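Regulator of polyketide synthase expression (Bifidobacterium adolescentis, PDB 3ONQ) is of unknown function but carries a PucR-type helix-turn-helix domain and probably binds DNA to regulate polyketide synthase expression. Local coordinates at residues Thr112-Met115 / Pro116-Glu120; Ala104-Pro107 / Glu108-Cys111; Leu254-Gly257 / Arg258-Asp261; Leu172-Asp175 / Tyr176-Glu179. All coordinates share one frame; numbering follows the deposited sequence.

All four interactions are local. Each lies within eight or nine consecutive residues, so none closes a long loop, and they neither nest nor cross. In chain order, interaction 2 comes first and starts helix 107-114. Interaction 1 follows directly and ends that helix before the run to strand 124-131. Both belong to the half of the fold that holds the sheet. Interaction 4 starts helix 175-190 after helix 166-172. Interaction 3 ends the last helix, 244-261. These two meet, as R260 NH1 lies 2.7 Å from E179 OE1 in a salt bridge. Both also touch the second subunit. The centres of interactions 1 and 3 are about 39 Å apart.

Interaction 1 (Thr112-Met115 / Pro116-Glu120)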
ATOM      1  N   THR B 112       8.310  30.787 -10.788  1.00 34.66           N
ATOM      2  CA  THR B 112       8.788  32.047 -11.333  1.00 28.09           C
ATOM      3  C   THR B 112       9.372  32.939 -10.252  1.00 33.29           C
ATOM      4  O   THR B 112      10.404  33.574 -10.459  1.00 34.21           O
ATOM      5  CB  THR B 112       7.677  32.821 -12.075  1.00 35.81           C
ATOM      6  OG1 THR B 112       7.324  32.117 -13.271  1.00 35.81           O
ATOM      7  CG2 THR B 112       8.171  34.218 -12.459  1.00 28.62           C
ATOM      8  N   ALA B 113       8.707  32.981  -9.102  1.00 27.26           N
ATOM      9  CA  ALA B 113       9.124  33.834  -7.996  1.00 31.59           C
ATOM     10  C   ALA B 113      10.478  33.429  -7.411  1.00 38.35           C
ATOM     11  O   ALA B 113      11.231  34.291  -6.952  1.00 38.29           O
ATOM     12  CB  ALA B 113       8.052  33.858  -6.895  1.00 24.56           C
ATOM     13  N   VAL B 114      10.797  32.131  -7.418  1.00 31.06           N
ATOM     14  CA  VAL B 114      12.046  31.677  -6.788  1.00 28.25           C
ATOM     15  C   VAL B 114      13.183  31.386  -7.765  1.00 29.63           C
ATOM     16  O   VAL B 114      14.318  31.122  -7.358  1.00 35.21           O
ATOM     17  CB  VAL B 114      11.829  30.453  -5.875  1.00 31.09           C
ATOM     18  CG1 VAL B 114      10.763  30.766  -4.833  1.00 25.08           C
ATOM     19  CG2 VAL B 114      11.460  29.219  -6.697  1.00 23.93           C
HETATM   20  N   MSE B 115      12.887  31.444  -9.055  1.00 29.32           N
HETATM   21  CA  MSE B 115      13.892  31.102 -10.056  1.00 36.55           C
HETATM   22  C   MSE B 115      15.252  31.781  -9.873  1.00 37.81           C
HETATM   23  O   MSE B 115      16.286  31.142 -10.059  1.00 43.10           O
HETATM   24  CB  MSE B 115      13.367  31.361 -11.459  1.00 40.78           C
HETATM   25  CG  MSE B 115      12.520  30.236 -11.971  1.00 48.60           C
HETATM   26 SE   MSE B 115      12.321  30.324 -13.894  0.78 83.83          SE
HETATM   27  CE  MSE B 115      14.198  30.523 -14.366  1.00 41.88           C
ATOM     28  N   PRO B 116      15.259  33.074  -9.515  1.00 42.97           N
ATOM     29  CA  PRO B 116      16.532  33.791  -9.382  1.00 48.95           C
ATOM     30  C   PRO B 116      17.434  33.202  -8.296  1.00 49.84           C
ATOM     31  O   PRO B 116      18.649  33.370  -8.364  1.00 50.49           O
ATOM     32  CB  PRO B 116      16.094  35.210  -8.997  1.00 52.48           C
ATOM     33  CG  PRO B 116      14.705  35.330  -9.499  1.00 49.73           C
ATOM     34  CD  PRO B 116      14.106  33.969  -9.327  1.00 47.43           C
ATOM     35  N   ALA B 117      16.853  32.521  -7.315  1.00 45.73           N
ATOM     36  CA  ALA B 117      17.652  31.914  -6.255  1.00 44.18           C
ATOM     37  C   ALA B 117      18.297  30.588  -6.667  1.00 41.35           C
ATOM     38  O   ALA B 117      18.958  29.938  -5.847  1.00 42.42           O
ATOM     39  CB  ALA B 117      16.811  31.718  -5.006  1.00 42.00           C
ATOM     40  N   PHE B 118      18.098  30.178  -7.918  1.00 36.13           N
ATOM     41  CA  PHE B 118      18.677  28.920  -8.404  1.00 40.75           C
ATOM     42  C   PHE B 118      19.631  29.205  -9.554  1.00 43.12           C
ATOM     43  O   PHE B 118      19.347  30.037 -10.416  1.00 41.31           O
ATOM     44  CB  PHE B 118      17.597  27.927  -8.877  1.00 32.49           C
ATOM     45  CG  PHE B 118      16.801  27.313  -7.765  1.00 30.15           C
ATOM     46  CD1 PHE B 118      17.262  26.188  -7.099  1.00 29.39           C
ATOM     47  CD2 PHE B 118      15.576  27.860  -7.385  1.00 31.04           C
ATOM     48  CE1 PHE B 118      16.521  25.621  -6.053  1.00 28.80           C
ATOM     49  CE2 PHE B 118      14.832  27.305  -6.354  1.00 30.10           C
ATOM     50  CZ  PHE B 118      15.309  26.176  -5.692  1.00 31.18           C
ATOM     51  N   SER B 119      20.758  28.506  -9.570  1.00 39.13           N
ATOM     52  CA  SER B 119      21.756  28.713 -10.608  1.00 39.70           C
ATOM     53  C   SER B 119      21.183  28.531 -12.005  1.00 42.37           C
ATOM     54  O   SER B 119      20.483  27.555 -12.283  1.00 36.63           O
ATOM     55  CB  SER B 119      22.945  27.773 -10.412  1.00 39.24           C
ATOM     56  OG  SER B 119      23.732  27.751 -11.584  1.00 45.28           O
ATOM     57  N   GLU B 120      21.495  29.483 -12.879  1.00 44.68           N
ATOM     58  CA  GLU B 120      21.098  29.428 -14.278  1.00 51.12           C
ATOM     59  C   GLU B 120      21.898  28.371 -15.030  1.00 44.86           C
ATOM     60  O   GLU B 120      21.533  27.980 -16.139  1.00 47.23           O
ATOM     61  CB  GLU B 120      21.318  30.797 -14.946  1.00 67.37           C
ATOM     62  CG  GLU B 120      20.474  31.938 -14.378  1.00 81.21           C
ATOM     63  CD  GLU B 120      19.056  31.961 -14.936  1.00 93.74           C
ATOM     64  OE1 GLU B 120      18.880  31.660 -16.138  1.00 96.14           O
ATOM     65  OE2 GLU B 120      18.119  32.277 -14.169  1.00 98.24           O
TER
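The backbone from V114 to F118 winds into two successive i to i+3 turns, in which V114 O accepts from A117 N at 2.9 Å and M115 O accepts from F118 N at 3.0 Å. Both donors sit well above the plane of the carbonyl they use, at 42° and 52°. The nitrogen of P116 has no hydrogen, so it cannot donate to T112 O as an ordinary helical residue would. Its ring carbon stands there instead, with P116 CD 3.9 Å from T112 O and 3.7 Å from A113 O. P116 CD also sits against M115 CB, as the proline ring must beside the preceding residue.

V114 and F118 then lie side by side and point the same way. The methyl V114 CG2 meets the ring at its edge, in plane, 3.9 Å from F118 CE2. The first torsion of V114 (chi1 -55°) sets CG2 between its backbone N and carbonyl carbon. V114 O also lies near the ring plane at this edge, 3.5 Å from F118 CD2. V114 and F118 are buried, and both pack on helix 67-80, against A77 and I74. M115 bends at its third torsion and packs on L124. Its CE is only loosely near the poorly ordered E120. A117 O accepts from T70 OG1 of helix 67-80. The whole is an alpha helix running out through a 3-10 turn at a proline, and it leads from helix 107-114 into strand 124-131 of the alpha-beta-alpha sandwich.

Interaction 2 (Ala104-Pro107 / Glu108-Cys111); sequences AVTP and EVTC
T110 turns its hydroxyl toward T106 by setting OG1 opposite its own carbonyl carbon and beside its own N (chi1 -60°), which brings OG1 to T106 O, where T110 N already points by the course of the helix. V105 brings up CG1 in the extended position (chi1 -176°), close to the same hydroxyl. T106 O is therefore gripped twice. T110 N donates to T106 O at 2.9 Å, nearly along the C=O axis. T110 OG1 donates to T106 O at 2.7 Å, from 39° above the carbonyl plane. This satisfies the buried hydroxyl inside its own helix turn. V105 CG1 comes to 3.3 Å from T110 OG1, and the two side chains cross obliquely.

This is the N-terminal turn of helix 107-114. T106 holds the N-cap position, and P107 takes the first helical place, where the lack of an N-H costs little. The T106 side chain makes no direct capping bond. Water 1 stands in: it is hydrogen-bonded to T106 OG1 at 2.7 Å and accepts from V109 N at 3.0 Å. T106 OG1 also lies 3.8 Å from V109 CB. The next backbone bond, from C111 N to P107 O, is 2.9 Å long. It carries the helix onward.

The buried face of the turn rests on the sheet. V105, P107 and T110 touch F57, and T110 also reaches I59, both on strand 55-61. P107 and C111 pack on L126 of strand 124-131. E108 bends at its second torsion, and its OE2 forms a salt bridge with R161 NE.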
ATOM      1  N   ALA B 104      -2.056  31.980  -2.710  1.00 38.08           N
ATOM      2  CA  ALA B 104      -1.592  32.163  -4.088  1.00 34.60           C
ATOM      3  C   ALA B 104      -0.374  31.314  -4.428  1.00 36.24           C
ATOM      4  O   ALA B 104       0.226  31.492  -5.491  1.00 38.19           O
ATOM      5  CB  ALA B 104      -1.298  33.634  -4.369  1.00 37.84           C
ATOM      6  N   VAL B 105       0.004  30.402  -3.534  1.00 30.49           N
ATOM      7  CA  VAL B 105       1.138  29.522  -3.802  1.00 25.79           C
ATOM      8  C   VAL B 105       0.720  28.419  -4.764  1.00 29.17           C
ATOM      9  O   VAL B 105       0.190  27.390  -4.348  1.00 43.27           O
ATOM     10  CB  VAL B 105       1.686  28.876  -2.525  1.00 28.48           C
ATOM     11  CG1 VAL B 105       2.928  28.035  -2.858  1.00 31.82           C
ATOM     12  CG2 VAL B 105       2.012  29.940  -1.487  1.00 26.87           C
ATOM     13  N   THR B 106       0.922  28.656  -6.053  1.00 28.13           N
ATOM     14  CA  THR B 106       0.667  27.657  -7.081  1.00 26.50           C
ATOM     15  C   THR B 106       1.973  27.396  -7.839  1.00 30.62           C
ATOM     16  O   THR B 106       2.907  28.193  -7.752  1.00 28.84           O
ATOM     17  CB  THR B 106      -0.451  28.113  -8.021  1.00 34.69           C
ATOM     18  OG1 THR B 106      -0.080  29.344  -8.657  1.00 35.13           O
ATOM     19  CG2 THR B 106      -1.741  28.310  -7.224  1.00 26.39           C
ATOM     20  N   PRO B 107       2.052  26.270  -8.566  1.00 31.85           N
ATOM     21  CA  PRO B 107       3.347  25.815  -9.085  1.00 32.21           C
ATOM     22  C   PRO B 107       4.069  26.806 -10.004  1.00 30.02           C
ATOM     23  O   PRO B 107       5.204  27.157  -9.701  1.00 29.50           O
ATOM     24  CB  PRO B 107       2.991  24.531  -9.839  1.00 33.67           C
ATOM     25  CG  PRO B 107       1.747  24.041  -9.151  1.00 31.68           C
ATOM     26  CD  PRO B 107       0.983  25.298  -8.850  1.00 34.52           C
ATOM     27  N   GLU B 108       3.447  27.240 -11.097  1.00 27.56           N
ATOM     28  CA  GLU B 108       4.157  28.102 -12.048  1.00 29.92           C
ATOM     29  C   GLU B 108       4.518  29.458 -11.436  1.00 27.95           C
ATOM     30  O   GLU B 108       5.645  29.925 -11.577  1.00 27.12           O
ATOM     31  CB  GLU B 108       3.368  28.279 -13.352  1.00 28.39           C
ATOM     32  CG  GLU B 108       3.157  26.977 -14.126  1.00 37.33           C
ATOM     33  CD  GLU B 108       4.449  26.418 -14.746  1.00 40.70           C
ATOM     34  OE1 GLU B 108       5.432  27.184 -14.902  1.00 39.78           O
ATOM     35  OE2 GLU B 108       4.478  25.210 -15.081  1.00 38.43           O
ATOM     36  N   VAL B 109       3.565  30.083 -10.753  1.00 28.66           N
ATOM     37  CA  VAL B 109       3.823  31.358 -10.090  1.00 31.13           C
ATOM     38  C   VAL B 109       4.926  31.239  -9.024  1.00 30.18           C
ATOM     39  O   VAL B 109       5.796  32.102  -8.910  1.00 28.53           O
ATOM     40  CB  VAL B 109       2.531  31.938  -9.474  1.00 32.88           C
ATOM     41  CG1 VAL B 109       2.844  33.095  -8.524  1.00 33.31           C
ATOM     42  CG2 VAL B 109       1.584  32.376 -10.580  1.00 31.89           C
ATOM     43  N   THR B 110       4.908  30.163  -8.251  1.00 30.26           N
ATOM     44  CA  THR B 110       5.932  30.001  -7.228  1.00 29.92           C
ATOM     45  C   THR B 110       7.291  29.764  -7.880  1.00 27.18           C
ATOM     46  O   THR B 110       8.298  30.319  -7.460  1.00 34.25           O
ATOM     47  CB  THR B 110       5.615  28.846  -6.269  1.00 28.72           C
ATOM     48  OG1 THR B 110       4.364  29.103  -5.627  1.00 31.08           O
ATOM     49  CG2 THR B 110       6.696  28.731  -5.211  1.00 27.61           C
ATOM     50  N   CYS B 111       7.309  28.945  -8.921  1.00 26.94           N
ATOM     51  CA  CYS B 111       8.550  28.657  -9.615  1.00 27.38           C
ATOM     52  C   CYS B 111       9.150  29.941 -10.195  1.00 35.22           C
ATOM     53  O   CYS B 111      10.350  30.175 -10.082  1.00 28.62           O
ATOM     54  CB  CYS B 111       8.328  27.600 -10.693  1.00 30.34           C
ATOM     55  SG  CYS B 111       9.810  27.138 -11.602  1.00 34.52           S
TER
HETATM   56  O   HOH W   1       0.810  29.059 -11.199  1.00 35.07           O

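Interaction 3 (Leu254-Gly257 / Arg258-Asp261); sequences LAIG and RMRD. With SO4 (sulfate ion), chain R.
M259 folds back over the turn before it, while R258 stretches out from the same helix to an anion. The packed side holds A255, I256 and M259. A bend at the third torsion of M259 (chi3 -62°) returns M259 CE to 3.6 Å from A255 O and 3.9 Å from I256 CD1. Beneath it, M259 N donates to A255 O at 3.0 Å, almost straight at 170°. The second subunit covers this side, with its A152 on A255, its L171 on I256 and its Q148 on M259.

The helix is 244-261, the last of the chain, and this part of it falls in the PucR-type helix-turn-helix region. R258 runs extended from CG to NE. Its guanidinium meets a sulfate edge-on: R258 NE donates to sulfate O4 at 3.1 Å and R258 NH2 to sulfate O1 at 3.0 Å. Y199 OH and R190 NH2 bind the same ion, which probably came from the crystallisation liquor. R258 NH2 also bonds S203 OG. With an alanine here, S203 would probably lose this partner and the sulfate its edge-on grip.

On the exposed side, polar bonds rather than close packing hold the ends. The extended chain of R260 leads out to E179, and D261 bonds Y182 OH and Y186 OH through its two oxygens.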
ATOM      1  N   LEU B 254       7.613   0.782 -24.419  1.00 25.62           N
ATOM      2  CA  LEU B 254       7.249  -0.509 -24.988  1.00 27.54           C
ATOM      3  C   LEU B 254       8.025  -1.634 -24.306  1.00 24.19           C
ATOM      4  O   LEU B 254       7.468  -2.708 -24.054  1.00 25.46           O
ATOM      5  CB  LEU B 254       7.461  -0.550 -26.510  1.00 30.60           C
ATOM      6  CG  LEU B 254       6.600   0.354 -27.406  1.00 37.96           C
ATOM      7  CD1 LEU B 254       6.939   0.138 -28.881  1.00 34.86           C
ATOM      8  CD2 LEU B 254       5.132   0.124 -27.185  1.00 37.86           C
ATOM      9  N   ALA B 255       9.297  -1.382 -23.997  1.00 23.24           N
ATOM     10  CA  ALA B 255      10.109  -2.369 -23.302  1.00 28.51           C
ATOM     11  C   ALA B 255       9.512  -2.653 -21.931  1.00 24.03           C
ATOM     12  O   ALA B 255       9.315  -3.818 -21.564  1.00 29.76           O
ATOM     13  CB  ALA B 255      11.581  -1.899 -23.169  1.00 18.62           C
ATOM     14  N   ILE B 256       9.237  -1.586 -21.176  1.00 24.05           N
ATOM     15  CA  ILE B 256       8.605  -1.708 -19.860  1.00 24.53           C
ATOM     16  C   ILE B 256       7.332  -2.545 -19.954  1.00 22.55           C
ATOM     17  O   ILE B 256       7.170  -3.537 -19.242  1.00 20.82           O
ATOM     18  CB  ILE B 256       8.253  -0.322 -19.264  1.00 29.51           C
ATOM     19  CG1 ILE B 256       9.518   0.483 -18.990  1.00 28.29           C
ATOM     20  CG2 ILE B 256       7.482  -0.478 -17.956  1.00 26.97           C
ATOM     21  CD1 ILE B 256      10.408  -0.186 -18.001  1.00 27.16           C
ATOM     22  N   GLY B 257       6.428  -2.143 -20.847  1.00 25.15           N
ATOM     23  CA  GLY B 257       5.178  -2.852 -21.051  1.00 27.57           C
ATOM     24  C   GLY B 257       5.341  -4.327 -21.389  1.00 35.09           C
ATOM     25  O   GLY B 257       4.681  -5.182 -20.791  1.00 31.23           O
ATOM     26  N   ARG B 258       6.216  -4.634 -22.345  1.00 26.76           N
ATOM     27  CA  ARG B 258       6.422  -6.024 -22.763  1.00 30.79           C
ATOM     28  C   ARG B 258       7.003  -6.904 -21.665  1.00 32.75           C
ATOM     29  O   ARG B 258       6.572  -8.037 -21.485  1.00 35.83           O
ATOM     30  CB  ARG B 258       7.303  -6.095 -24.003  1.00 26.00           C
ATOM     31  CG  ARG B 258       6.552  -5.740 -25.251  1.00 23.53           C
ATOM     32  CD  ARG B 258       7.475  -5.552 -26.454  1.00 30.47           C
ATOM     33  NE  ARG B 258       6.695  -5.343 -27.676  1.00 40.25           N
ATOM     34  CZ  ARG B 258       7.059  -4.540 -28.673  1.00 43.20           C
ATOM     35  NH1 ARG B 258       8.207  -3.871 -28.612  1.00 37.70           N
ATOM     36  NH2 ARG B 258       6.274  -4.411 -29.735  1.00 43.61           N
HETATM   37  N   MSE B 259       7.981  -6.382 -20.936  1.00 27.38           N
HETATM   38  CA  MSE B 259       8.557  -7.111 -19.814  1.00 27.85           C
HETATM   39  C   MSE B 259       7.518  -7.337 -18.727  1.00 28.73           C
HETATM   40  O   MSE B 259       7.519  -8.369 -18.067  1.00 31.46           O
HETATM   41  CB  MSE B 259       9.749  -6.353 -19.242  1.00 24.42           C
HETATM   42  CG  MSE B 259      10.879  -6.230 -20.240  1.00 26.46           C
HETATM   43 SE   MSE B 259      12.487  -5.436 -19.526  0.82 31.96          SE
HETATM   44  CE  MSE B 259      11.829  -3.646 -19.014  1.00 22.73           C
ATOM     45  N   ARG B 260       6.622  -6.374 -18.547  1.00 27.60           N
ATOM     46  CA  ARG B 260       5.625  -6.483 -17.484  1.00 31.34           C
ATOM     47  C   ARG B 260       4.480  -7.443 -17.822  1.00 33.18           C
ATOM     48  O   ARG B 260       3.986  -8.168 -16.960  1.00 38.34           O
ATOM     49  CB  ARG B 260       5.070  -5.108 -17.135  1.00 33.34           C
ATOM     50  CG  ARG B 260       4.221  -5.126 -15.885  1.00 41.05           C
ATOM     51  CD  ARG B 260       4.244  -3.780 -15.195  1.00 48.52           C
ATOM     52  NE  ARG B 260       3.186  -3.705 -14.195  1.00 57.97           N
ATOM     53  CZ  ARG B 260       2.947  -2.644 -13.432  1.00 52.96           C
ATOM     54  NH1 ARG B 260       3.702  -1.555 -13.549  1.00 38.82           N
ATOM     55  NH2 ARG B 260       1.953  -2.679 -12.550  1.00 51.87           N
ATOM     56  N   ASP B 261       4.077  -7.458 -19.085  1.00 33.85           N
ATOM     57  CA  ASP B 261       2.905  -8.213 -19.514  1.00 38.95           C
ATOM     58  C   ASP B 261       3.198  -9.633 -20.000  1.00 46.33           C
ATOM     59  O   ASP B 261       2.279 -10.428 -20.175  1.00 54.14           O
ATOM     60  CB  ASP B 261       2.154  -7.442 -20.605  1.00 33.78           C
ATOM     61  CG  ASP B 261       1.376  -6.265 -20.053  1.00 33.00           C
ATOM     62  OD1 ASP B 261       1.292  -6.142 -18.813  1.00 36.88           O
ATOM     63  OD2 ASP B 261       0.841  -5.472 -20.851  1.00 45.70           O
TER
HETATM   64  S   SO4 R 265       3.492  -7.029 -28.337  1.00 80.83           S
HETATM   65  O1  SO4 R 265       4.131  -6.503 -29.541  1.00 72.29           O
HETATM   66  O2  SO4 R 265       2.060  -7.246 -28.563  1.00 81.24           O
HETATM   67  O3  SO4 R 265       4.131  -8.287 -27.961  1.00 86.52           O
HETATM   68  O4  SO4 R 265       3.668  -6.069 -27.253  1.00 84.25           O

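Interaction 4 (Leu172-Asp175 / Tyr176-Glu179); sequences LGDD and YARE. With GOL (glycerol), chain U.
R178 reaches back over D174 and D175 at the start of helix 175-190, an N-cap that follows a Schellman motif at G173. D174 is the cap. D174 OD1 accepts from Y176 N at 3.0 Å, from above the carboxylate plane, while OD2 pairs with R169 in a salt bridge.

The R178 side chain can be followed outward. R178 CB lies 3.7 Å from D175 O, and R178 CG 3.9 Å from D174 O. The chain stays extended to NE, carrying CD past the carboxylate of D175. R178 NE donates to L171 O of the second subunit. R178 NH1 forms a salt bridge with D175 OD2 at 2.8 Å, meeting the carboxylate from above its plane. D175 has two conformers, so this pair is less certain. One face of the guanidinium lies over G173, whose CA is 3.6 Å from R178 NH2. The positive phi of G173 (102°) would jam a side chain against the carbonyl before it. If R178 were an alanine, L171 O of the second subunit would probably be left without this donor. At the tip, R178 NH2 donates almost straight (169°) to O2 of a glycerol, probably from the crystallisation liquor, 2.8 Å away.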
ATOM      1  N   LEU B 172      17.466   4.995 -13.530  1.00 21.08           N
ATOM      2  CA  LEU B 172      18.019   5.224 -12.187  1.00 24.06           C
ATOM      3  C   LEU B 172      17.314   4.402 -11.108  1.00 21.90           C
ATOM      4  O   LEU B 172      17.769   4.345  -9.967  1.00 25.72           O
ATOM      5  CB  LEU B 172      17.934   6.702 -11.813  1.00 19.61           C
ATOM      6  CG  LEU B 172      18.847   7.634 -12.614  1.00 22.29           C
ATOM      7  CD1 LEU B 172      18.592   9.096 -12.193  1.00 22.21           C
ATOM      8  CD2 LEU B 172      20.301   7.252 -12.401  1.00 28.41           C
ATOM      9  N   GLY B 173      16.192   3.788 -11.463  1.00 19.69           N
ATOM     10  CA  GLY B 173      15.488   2.915 -10.531  1.00 23.86           C
ATOM     11  C   GLY B 173      14.268   3.575  -9.899  1.00 26.68           C
ATOM     12  O   GLY B 173      13.769   3.106  -8.893  1.00 24.14           O
ATOM     13  N   ASP B 174      13.793   4.666 -10.493  1.00 24.26           N
ATOM     14  CA  ASP B 174      12.612   5.378 -10.012  1.00 21.81           C
ATOM     15  C   ASP B 174      11.326   4.633 -10.378  1.00 29.16           C
ATOM     16  O   ASP B 174      10.883   4.683 -11.517  1.00 24.75           O
ATOM     17  CB  ASP B 174      12.578   6.769 -10.659  1.00 21.67           C
ATOM     18  CG  ASP B 174      11.400   7.610 -10.194  1.00 28.59           C
ATOM     19  OD1 ASP B 174      10.618   7.129  -9.340  1.00 25.36           O
ATOM     20  OD2 ASP B 174      11.277   8.767 -10.674  1.00 22.03           O
ATOM     21  N   ASP B 175      10.731   3.968  -9.391  0.54 25.39           N
ATOM     22  CA  ASP B 175       9.486   3.224  -9.578  0.54 28.79           C
ATOM     23  C   ASP B 175       8.343   4.076 -10.131  0.54 27.84           C
ATOM     24  O   ASP B 175       7.505   3.592 -10.896  0.54 25.06           O
ATOM     25  CB  ASP B 175       9.056   2.560  -8.261  0.54 25.64           C
ATOM     26  CG  ASP B 175       9.716   1.215  -8.052  0.54 33.14           C
ATOM     27  OD1 ASP B 175      10.122   0.915  -6.910  0.54 40.55           O
ATOM     28  OD2 ASP B 175       9.831   0.460  -9.041  0.54 36.05           O
ATOM     29  N   TYR B 176       8.300   5.341  -9.734  1.00 21.55           N
ATOM     30  CA  TYR B 176       7.269   6.249 -10.245  1.00 22.78           C
ATOM     31  C   TYR B 176       7.400   6.360 -11.775  1.00 26.96           C
ATOM     32  O   TYR B 176       6.398   6.377 -12.493  1.00 23.58           O
ATOM     33  CB  TYR B 176       7.354   7.639  -9.608  1.00 21.58           C
ATOM     34  CG  TYR B 176       6.884   7.708  -8.169  1.00 26.00           C
ATOM     35  CD1 TYR B 176       5.556   7.492  -7.840  1.00 30.46           C
ATOM     36  CD2 TYR B 176       7.773   8.003  -7.145  1.00 30.08           C
ATOM     37  CE1 TYR B 176       5.124   7.566  -6.521  1.00 32.57           C
ATOM     38  CE2 TYR B 176       7.360   8.070  -5.824  1.00 31.59           C
ATOM     39  CZ  TYR B 176       6.035   7.856  -5.518  1.00 35.72           C
ATOM     40  OH  TYR B 176       5.626   7.937  -4.206  1.00 35.40           O
ATOM     41  N   ALA B 177       8.632   6.439 -12.276  1.00 25.48           N
ATOM     42  CA  ALA B 177       8.833   6.577 -13.722  1.00 22.27           C
ATOM     43  C   ALA B 177       8.491   5.278 -14.444  1.00 22.15           C
ATOM     44  O   ALA B 177       7.890   5.309 -15.510  1.00 27.00           O
ATOM     45  CB  ALA B 177      10.250   7.009 -14.041  1.00 21.08           C
ATOM     46  N   ARG B 178       8.874   4.135 -13.875  1.00 23.59           N
ATOM     47  CA  ARG B 178       8.517   2.874 -14.505  1.00 29.38           C
ATOM     48  C   ARG B 178       7.006   2.782 -14.617  1.00 29.51           C
ATOM     49  O   ARG B 178       6.470   2.363 -15.635  1.00 28.18           O
ATOM     50  CB  ARG B 178       9.011   1.681 -13.693  1.00 25.32           C
ATOM     51  CG  ARG B 178      10.506   1.460 -13.713  1.00 22.44           C
ATOM     52  CD  ARG B 178      10.856   0.332 -12.752  1.00 30.28           C
ATOM     53  NE  ARG B 178      12.293   0.151 -12.617  1.00 32.43           N
ATOM     54  CZ  ARG B 178      12.924  -0.123 -11.483  1.00 30.32           C
ATOM     55  NH1 ARG B 178      12.256  -0.247 -10.338  1.00 29.17           N
ATOM     56  NH2 ARG B 178      14.235  -0.281 -11.500  1.00 30.90           N
ATOM     57  N   GLU B 179       6.318   3.150 -13.547  1.00 26.54           N
ATOM     58  CA  GLU B 179       4.878   2.968 -13.496  1.00 24.36           C
ATOM     59  C   GLU B 179       4.202   3.881 -14.510  1.00 28.97           C
ATOM     60  O   GLU B 179       3.310   3.441 -15.238  1.00 27.49           O
ATOM     61  CB  GLU B 179       4.340   3.226 -12.086  1.00 33.47           C
ATOM     62  CG  GLU B 179       2.837   2.991 -11.953  1.00 35.28           C
ATOM     63  CD  GLU B 179       2.471   1.511 -11.999  1.00 46.68           C
ATOM     64  OE1 GLU B 179       3.387   0.650 -11.979  1.00 45.08           O
ATOM     65  OE2 GLU B 179       1.261   1.211 -12.057  1.00 51.13           O
TER
HETATM   66  C1  GOL U 268      14.368   0.048  -7.152  1.00 71.65           C
HETATM   67  O1  GOL U 268      13.105   0.665  -6.979  1.00 72.17           O
HETATM   68  C2  GOL U 268      14.230  -1.069  -8.180  1.00 71.61           C
HETATM   69  O2  GOL U 268      15.338  -1.082  -9.050  1.00 67.10           O
HETATM   70  C3  GOL U 268      14.088  -2.417  -7.488  1.00 73.39           C
HETATM   71  O3  GOL U 268      12.860  -2.994  -7.900  1.00 76.42           O